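Local atomic coordinates of DUF5636 domain-containing protein (Legionella pneumophila subsp. pneumophila str. Philadelphia 1, PDB entry 4RD8), a protein that is of unknown function but belongs to the DUF5636 family and has a largely helical fold. Residues F88-K99 with L109-S120. The protein carries 3 engineered substitutions. Numbering follows the deposited sequence.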
ATOM      1  N   PHE A  88       3.990 -10.551   3.838  1.00 18.21           N
ATOM      2  CA  PHE A  88       2.564 -10.497   4.140  1.00 16.67           C
ATOM      3  C   PHE A  88       1.948 -11.900   4.096  1.00 19.14           C
ATOM      4  O   PHE A  88       2.488 -12.815   3.463  1.00 19.19           O
ATOM      5  CB  PHE A  88       1.827  -9.585   3.155  1.00 16.26           C
ATOM      6  CG  PHE A  88       2.106  -8.119   3.355  1.00 16.65           C
ATOM      7  CD1 PHE A  88       3.321  -7.568   2.967  1.00 17.87           C
ATOM      8  CD2 PHE A  88       1.154  -7.296   3.929  1.00 18.82           C
ATOM      9  CE1 PHE A  88       3.573  -6.212   3.155  1.00 19.30           C
ATOM     10  CE2 PHE A  88       1.396  -5.944   4.119  1.00 18.07           C
ATOM     11  CZ  PHE A  88       2.617  -5.403   3.721  1.00 18.78           C
ATOM     12  N   ARG A  89       0.812 -12.070   4.771  1.00 17.96           N
ATOM     13  CA  ARG A  89       0.067 -13.317   4.649  1.00 17.93           C
ATOM     14  C   ARG A  89      -0.345 -13.490   3.197  1.00 20.10           C
ATOM     15  O   ARG A  89      -0.641 -12.504   2.513  1.00 21.41           O
ATOM     16  CB  ARG A  89      -1.191 -13.279   5.511  1.00 16.34           C
ATOM     17  CG  ARG A  89      -0.918 -13.024   6.979  1.00 17.97           C
ATOM     18  CD  ARG A  89      -0.716 -14.313   7.765  1.00 22.38           C
ATOM     19  NE  ARG A  89      -0.505 -14.004   9.181  1.00 20.47           N
ATOM     20  CZ  ARG A  89      -0.602 -14.878  10.175  1.00 22.03           C
ATOM     21  NH1 ARG A  89      -0.936 -16.146   9.946  1.00 17.43           N
ATOM     22  NH2 ARG A  89      -0.371 -14.465  11.418  1.00 22.34           N
ATOM     23  N   GLU A  90      -0.384 -14.733   2.741  1.00 20.63           N
ATOM     24  CA  GLU A  90      -0.804 -15.020   1.375  0.59 23.82           C
ATOM     25  C   GLU A  90      -2.325 -15.051   1.275  1.00 29.09           C
ATOM     26  O   GLU A  90      -2.990 -15.962   1.778  1.00 32.34           O
ATOM     27  CB  GLU A  90      -0.223 -16.340   0.884  0.59 26.56           C
ATOM     28  CG  GLU A  90      -0.503 -16.620  -0.586  0.59 27.01           C
ATOM     29  CD  GLU A  90       0.444 -17.646  -1.159  0.59 31.52           C
ATOM     30  OE1 GLU A  90       0.779 -18.612  -0.437  0.59 38.49           O
ATOM     31  OE2 GLU A  90       0.864 -17.484  -2.325  0.59 32.18           O
ATOM     32  N   GLY A  91      -2.880 -14.040   0.628  1.00 32.93           N
ATOM     33  CA  GLY A  91      -4.322 -13.934   0.511  1.00 33.28           C
ATOM     34  C   GLY A  91      -4.820 -12.651   1.144  1.00 21.38           C
ATOM     35  O   GLY A  91      -4.754 -12.497   2.360  1.00 27.40           O
HETATM   36  N   MSE A  92      -5.284 -11.724   0.308  1.00 26.95           N
HETATM   37  CA  MSE A  92      -5.893 -10.492   0.802  1.00 20.81           C
HETATM   38  C   MSE A  92      -7.295 -10.831   1.336  1.00 25.77           C
HETATM   39  O   MSE A  92      -8.013 -11.633   0.727  1.00 24.31           O
HETATM   40  CB  MSE A  92      -5.984  -9.443  -0.324  1.00 21.97           C
HETATM   41  CG  MSE A  92      -4.636  -8.925  -0.855  1.00 30.32           C
HETATM   42 SE   MSE A  92      -4.838  -7.398  -2.052  0.45 34.49          SE
HETATM   43  CE  MSE A  92      -5.906  -8.249  -3.446  1.00 64.13           C
ATOM     44  N   LEU A  93      -7.662 -10.227   2.464  1.00 24.00           N
ATOM     45  CA  LEU A  93      -8.940 -10.514   3.123  1.00 20.75           C
ATOM     46  C   LEU A  93      -9.977  -9.434   2.834  1.00 25.40           C
ATOM     47  O   LEU A  93      -9.633  -8.294   2.518  1.00 22.85           O
ATOM     48  CB  LEU A  93      -8.750 -10.617   4.641  1.00 23.53           C
ATOM     49  CG  LEU A  93      -7.782 -11.697   5.141  1.00 21.95           C
ATOM     50  CD1 LEU A  93      -7.818 -11.761   6.649  1.00 24.25           C
ATOM     51  CD2 LEU A  93      -8.128 -13.051   4.553  1.00 27.59           C
ATOM     52  N   GLN A  94     -11.246  -9.816   2.921  1.00 22.34           N
ATOM     53  CA  GLN A  94     -12.335  -8.857   3.049  1.00 20.66           C
ATOM     54  C   GLN A  94     -13.375  -9.556   3.921  1.00 20.42           C
ATOM     55  O   GLN A  94     -13.222 -10.731   4.238  1.00 18.20           O
ATOM     56  CB  GLN A  94     -12.936  -8.561   1.681  1.00 19.33           C
ATOM     57  CG  GLN A  94     -13.556  -9.802   1.035  1.00 20.35           C
ATOM     58  CD  GLN A  94     -14.284  -9.505  -0.244  1.00 25.08           C
ATOM     59  OE1 GLN A  94     -13.668  -9.306  -1.294  1.00 29.50           O
ATOM     60  NE2 GLN A  94     -15.612  -9.486  -0.175  1.00 25.97           N
ATOM     61  N   THR A  95     -14.431  -8.858   4.311  1.00 18.41           N
ATOM     62  CA  THR A  95     -15.545  -9.552   4.952  1.00 17.10           C
ATOM     63  C   THR A  95     -16.547 -10.035   3.919  1.00 19.12           C
ATOM     64  O   THR A  95     -16.633  -9.490   2.809  1.00 20.96           O
ATOM     65  CB  THR A  95     -16.282  -8.673   5.988  1.00 23.68           C
ATOM     66  OG1 THR A  95     -16.909  -7.579   5.312  1.00 28.14           O
ATOM     67  CG2 THR A  95     -15.306  -8.151   7.040  1.00 22.63           C
ATOM     68  N   ILE A  96     -17.318 -11.054   4.285  1.00 19.75           N
ATOM     69  CA  ILE A  96     -18.409 -11.483   3.443  1.00 22.84           C
ATOM     70  C   ILE A  96     -19.402 -10.320   3.353  1.00 25.43           C
ATOM     71  O   ILE A  96     -19.829  -9.780   4.374  1.00 29.22           O
ATOM     72  CB  ILE A  96     -19.087 -12.750   4.005  1.00 22.98           C
ATOM     73  CG1 ILE A  96     -18.056 -13.877   4.089  1.00 24.64           C
ATOM     74  CG2 ILE A  96     -20.246 -13.179   3.125  1.00 31.26           C
ATOM     75  CD1 ILE A  96     -18.635 -15.199   4.582  1.00 27.38           C
ATOM     76  N   GLY A  97     -19.753  -9.921   2.137  1.00 25.75           N
ATOM     77  CA  GLY A  97     -20.655  -8.797   1.968  1.00 31.49           C
ATOM     78  C   GLY A  97     -19.961  -7.441   1.972  1.00 26.75           C
ATOM     79  O   GLY A  97     -20.635  -6.409   1.864  1.00 28.90           O
ATOM     80  N   ASN A  98     -18.632  -7.435   2.088  1.00 27.43           N
ATOM     81  CA  ASN A  98     -17.849  -6.190   2.069  1.00 32.20           C
ATOM     82  C   ASN A  98     -18.229  -5.193   3.158  1.00 32.79           C
ATOM     83  O   ASN A  98     -18.147  -3.985   2.949  1.00 36.47           O
ATOM     84  CB  ASN A  98     -17.968  -5.484   0.710  1.00 37.03           C
ATOM     85  CG  ASN A  98     -17.126  -6.126  -0.350  1.00 42.33           C
ATOM     86  OD1 ASN A  98     -15.901  -5.996  -0.348  1.00 44.58           O
ATOM     87  ND2 ASN A  98     -17.775  -6.821  -1.277  1.00 48.14           N
ATOM     88  N   LYS A  99     -18.649  -5.695   4.315  1.00 29.54           N
ATOM     89  CA  LYS A  99     -18.952  -4.836   5.454  1.00 30.00           C
ATOM     90  C   LYS A  99     -17.633  -4.360   6.048  1.00 26.17           C
ATOM     91  O   LYS A  99     -16.647  -5.095   6.041  1.00 26.32           O
ATOM     92  CB  LYS A  99     -19.724  -5.614   6.525  1.00 32.47           C
ATOM     93  CG  LYS A  99     -21.003  -6.295   6.041  1.00 47.79           C
ATOM     94  CD  LYS A  99     -22.215  -5.383   6.170  1.00 56.31           C
ATOM     95  CE  LYS A  99     -23.507  -6.196   6.278  1.00 59.22           C
ATOM     96  NZ  LYS A  99     -24.597  -5.471   7.022  1.00 56.47           N
ATOM     97  N   LEU A 109      -5.924  -7.470  12.496  1.00 15.54           N
ATOM     98  CA  LEU A 109      -5.511  -8.220  11.310  1.00 14.70           C
ATOM     99  C   LEU A 109      -4.261  -7.607  10.676  1.00 14.84           C
ATOM    100  O   LEU A 109      -3.406  -8.333  10.160  1.00 14.86           O
ATOM    101  CB  LEU A 109      -6.656  -8.294  10.295  1.00 14.17           C
ATOM    102  CG  LEU A 109      -7.809  -9.151  10.835  1.00 14.81           C
ATOM    103  CD1 LEU A 109      -9.030  -9.047   9.907  1.00 17.30           C
ATOM    104  CD2 LEU A 109      -7.361 -10.622  10.948  1.00 17.69           C
ATOM    105  N   VAL A 110      -4.162  -6.276  10.705  1.00 15.18           N
ATOM    106  CA  VAL A 110      -2.947  -5.603  10.218  1.00 16.69           C
ATOM    107  C   VAL A 110      -1.751  -6.075  11.049  1.00 16.23           C
ATOM    108  O   VAL A 110      -0.699  -6.445  10.509  1.00 15.48           O
ATOM    109  CB  VAL A 110      -3.075  -4.056  10.304  1.00 15.68           C
ATOM    110  CG1 VAL A 110      -1.699  -3.376  10.080  1.00 15.15           C
ATOM    111  CG2 VAL A 110      -4.080  -3.558   9.271  1.00 17.85           C
ATOM    112  N   SER A 111      -1.927  -6.070  12.366  1.00 16.65           N
ATOM    113  CA  SER A 111      -0.849  -6.471  13.267  0.66 17.95           C
ATOM    114  C   SER A 111      -0.465  -7.928  13.065  1.00 17.74           C
ATOM    115  O   SER A 111       0.618  -8.347  13.476  1.00 17.26           O
ATOM    116  CB  SER A 111      -1.232  -6.250  14.733  0.66 18.14           C
ATOM    117  OG  SER A 111      -2.078  -7.290  15.200  0.66 18.74           O
ATOM    118  N   SER A 112      -1.354  -8.694  12.445  1.00 15.35           N
ATOM    119  CA  SER A 112      -1.109 -10.106  12.200  1.00 16.18           C
ATOM    120  C   SER A 112      -0.520 -10.368  10.819  1.00 16.95           C
ATOM    121  O   SER A 112      -0.227 -11.516  10.486  1.00 16.24           O
ATOM    122  CB  SER A 112      -2.400 -10.923  12.367  1.00 17.08           C
ATOM    123  OG  SER A 112      -2.955 -10.702  13.661  1.00 19.63           O
ATOM    124  N   GLY A 113      -0.356  -9.313  10.016  1.00 16.06           N
ATOM    125  CA  GLY A 113       0.282  -9.450   8.714  1.00 16.96           C
ATOM    126  C   GLY A 113      -0.631  -9.581   7.500  1.00 18.91           C
ATOM    127  O   GLY A 113      -0.154  -9.817   6.389  1.00 17.71           O
ATOM    128  N   PHE A 114      -1.939  -9.436   7.698  1.00 17.41           N
ATOM    129  CA  PHE A 114      -2.885  -9.527   6.588  1.00 14.98           C
ATOM    130  C   PHE A 114      -3.101  -8.189   5.892  1.00 16.09           C
ATOM    131  O   PHE A 114      -3.251  -7.152   6.551  1.00 16.40           O
ATOM    132  CB  PHE A 114      -4.251 -10.040   7.080  1.00 16.19           C
ATOM    133  CG  PHE A 114      -4.228 -11.459   7.562  1.00 15.74           C
ATOM    134  CD1 PHE A 114      -4.405 -12.513   6.675  1.00 19.07           C
ATOM    135  CD2 PHE A 114      -4.021 -11.746   8.905  1.00 16.15           C
ATOM    136  CE1 PHE A 114      -4.393 -13.828   7.114  1.00 18.10           C
ATOM    137  CE2 PHE A 114      -3.995 -13.067   9.349  1.00 17.72           C
ATOM    138  CZ  PHE A 114      -4.184 -14.111   8.447  1.00 17.57           C
HETATM  139  N   MSE A 115      -3.132  -8.224   4.557  1.00 17.06           N
HETATM  140  CA  MSE A 115      -3.604  -7.091   3.761  1.00 20.25           C
HETATM  141  C   MSE A 115      -5.099  -7.259   3.542  1.00 19.23           C
HETATM  142  O   MSE A 115      -5.573  -8.368   3.307  1.00 22.97           O
HETATM  143  CB  MSE A 115      -2.894  -7.060   2.398  1.00 18.08           C
HETATM  144  CG  MSE A 115      -3.431  -5.981   1.436  1.00 16.36           C
HETATM  145 SE   MSE A 115      -3.243  -4.178   2.099  0.60 27.58          SE
HETATM  146  CE  MSE A 115      -1.350  -4.211   2.479  1.00 21.94           C
ATOM    147  N   LEU A 116      -5.847  -6.162   3.637  1.00 16.74           N
ATOM    148  CA  LEU A 116      -7.278  -6.209   3.392  1.00 17.11           C
ATOM    149  C   LEU A 116      -7.693  -5.238   2.301  1.00 19.02           C
ATOM    150  O   LEU A 116      -6.961  -4.295   1.989  1.00 19.54           O
ATOM    151  CB  LEU A 116      -8.021  -5.849   4.682  1.00 19.29           C
ATOM    152  CG  LEU A 116      -7.779  -6.829   5.834  1.00 25.65           C
ATOM    153  CD1 LEU A 116      -6.708  -6.303   6.751  1.00 25.56           C
ATOM    154  CD2 LEU A 116      -9.074  -7.063   6.597  1.00 28.46           C
ATOM    155  N   LYS A 117      -8.877  -5.470   1.738  1.00 19.02           N
ATOM    156  CA  LYS A 117      -9.528  -4.511   0.865  1.00 24.68           C
ATOM    157  C   LYS A 117      -9.666  -3.185   1.599  1.00 24.04           C
ATOM    158  O   LYS A 117      -9.842  -3.174   2.820  1.00 21.04           O
ATOM    159  CB  LYS A 117     -10.924  -5.020   0.514  1.00 30.55           C
ATOM    160  CG  LYS A 117     -11.118  -5.453  -0.906  1.00 34.76           C
ATOM    161  CD  LYS A 117     -12.567  -5.867  -1.122  1.00 26.72           C
ATOM    162  CE  LYS A 117     -12.815  -6.330  -2.535  1.00 37.66           C
ATOM    163  NZ  LYS A 117     -14.265  -6.561  -2.776  1.00 39.48           N
ATOM    164  N   ASP A 118      -9.595  -2.077   0.857  1.00 20.44           N
ATOM    165  CA  ASP A 118      -9.724  -0.739   1.441  1.00 23.57           C
ATOM    166  C   ASP A 118     -11.018  -0.643   2.244  1.00 26.82           C
ATOM    167  O   ASP A 118     -11.057  -0.054   3.327  1.00 24.51           O
ATOM    168  CB  ASP A 118      -9.764   0.343   0.348  1.00 23.40           C
ATOM    169  CG  ASP A 118      -8.451   0.471  -0.431  1.00 28.03           C
ATOM    170  OD1 ASP A 118      -7.432  -0.130  -0.027  1.00 24.98           O
ATOM    171  OD2 ASP A 118      -8.449   1.201  -1.449  1.00 32.14           O
ATOM    172  N   SER A 119     -12.078  -1.235   1.705  1.00 22.44           N
ATOM    173  CA  SER A 119     -13.410  -1.116   2.293  1.00 23.92           C
ATOM    174  C   SER A 119     -13.581  -1.924   3.583  1.00 21.65           C
ATOM    175  O   SER A 119     -14.599  -1.825   4.261  1.00 22.19           O
ATOM    176  CB  SER A 119     -14.471  -1.515   1.263  1.00 25.10           C
ATOM    177  OG  SER A 119     -14.181  -2.798   0.739  1.00 33.10           O
ATOM    178  N   SER A 120     -12.592  -2.732   3.930  1.00 22.01           N
ATOM    179  CA  SER A 120     -12.649  -3.473   5.186  1.00 23.57           C
ATOM    180  C   SER A 120     -12.434  -2.529   6.367  1.00 25.78           C
ATOM    181  O   SER A 120     -12.751  -2.858   7.502  1.00 24.85           O
ATOM    182  CB  SER A 120     -11.616  -4.598   5.188  1.00 26.37           C
ATOM    183  OG  SER A 120     -11.922  -5.517   4.157  1.00 26.20           O
TER
HETATM  184  O   HOH W   1      -2.756 -10.723   3.205  1.00 20.58           O
HETATM  185  O   HOH W   2     -14.477  -5.912   3.823  1.00 24.72           O
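Leu-93 and Leu-116 lie in two irregular chains running the same way, joined by a single parallel beta bridge with their CA atoms 4.6 Å apart. The bonding pattern establishes it: Leu-93 N donates to Met-115 O at 2.9 Å, and Lys-117 N returns a bond to Leu-93 O at 3.0 Å. Upstream, Arg-89 N binds Gly-113 O, whose residue has positive phi and completes the Schellman motif ending helix 103-111. Between these attachments residues 90-91 swing away from the partner chain, and water 1 links the two chains there, donating to Arg-89 O and Gly-91 O and accepting from Met-115 N. The contact thus ties the loop after helix 69-85 to the exit of helix 103-111.

Arg-89 grips Ser-112 O side-on, with NE at 2.8 Å and NH2 also bonded, the acceptor lying near the guanidinium plane. With CG anti to the carbonyl carbon (chi1 -58°), Arg-89 sets CG over the Phe-114 ring, 3.5 Å from its centroid and 8° off its normal, a CH-pi contact; a bend at chi2 then sends CD on over the ring. Farther out, the guanidinium runs almost parallel to the ring (12°), with Phe-114 CE2 over its face near the rim. Leu-93 CD1 packs obliquely against the same ring, 3.5 Å from Phe-114 CD1.

Toward helix 130-144, the selenomethionines Met-92 and Met-115 run alongside each other, their CG atoms 3.9 Å apart; both reach that helix at Ala-132. Met-115 doubles back at its last two torsions, bringing CE against Phe-88 CE2.

At the other end, Lys-117, extended beyond CG, runs beside Gln-94, to whose OE1 its NZ makes a weak bond, and has Glu-128 as a long, weak ionic partner. Its NZ meets a lone pair of Asn-98 OD1 in the carbonyl plane, at 3.0 Å.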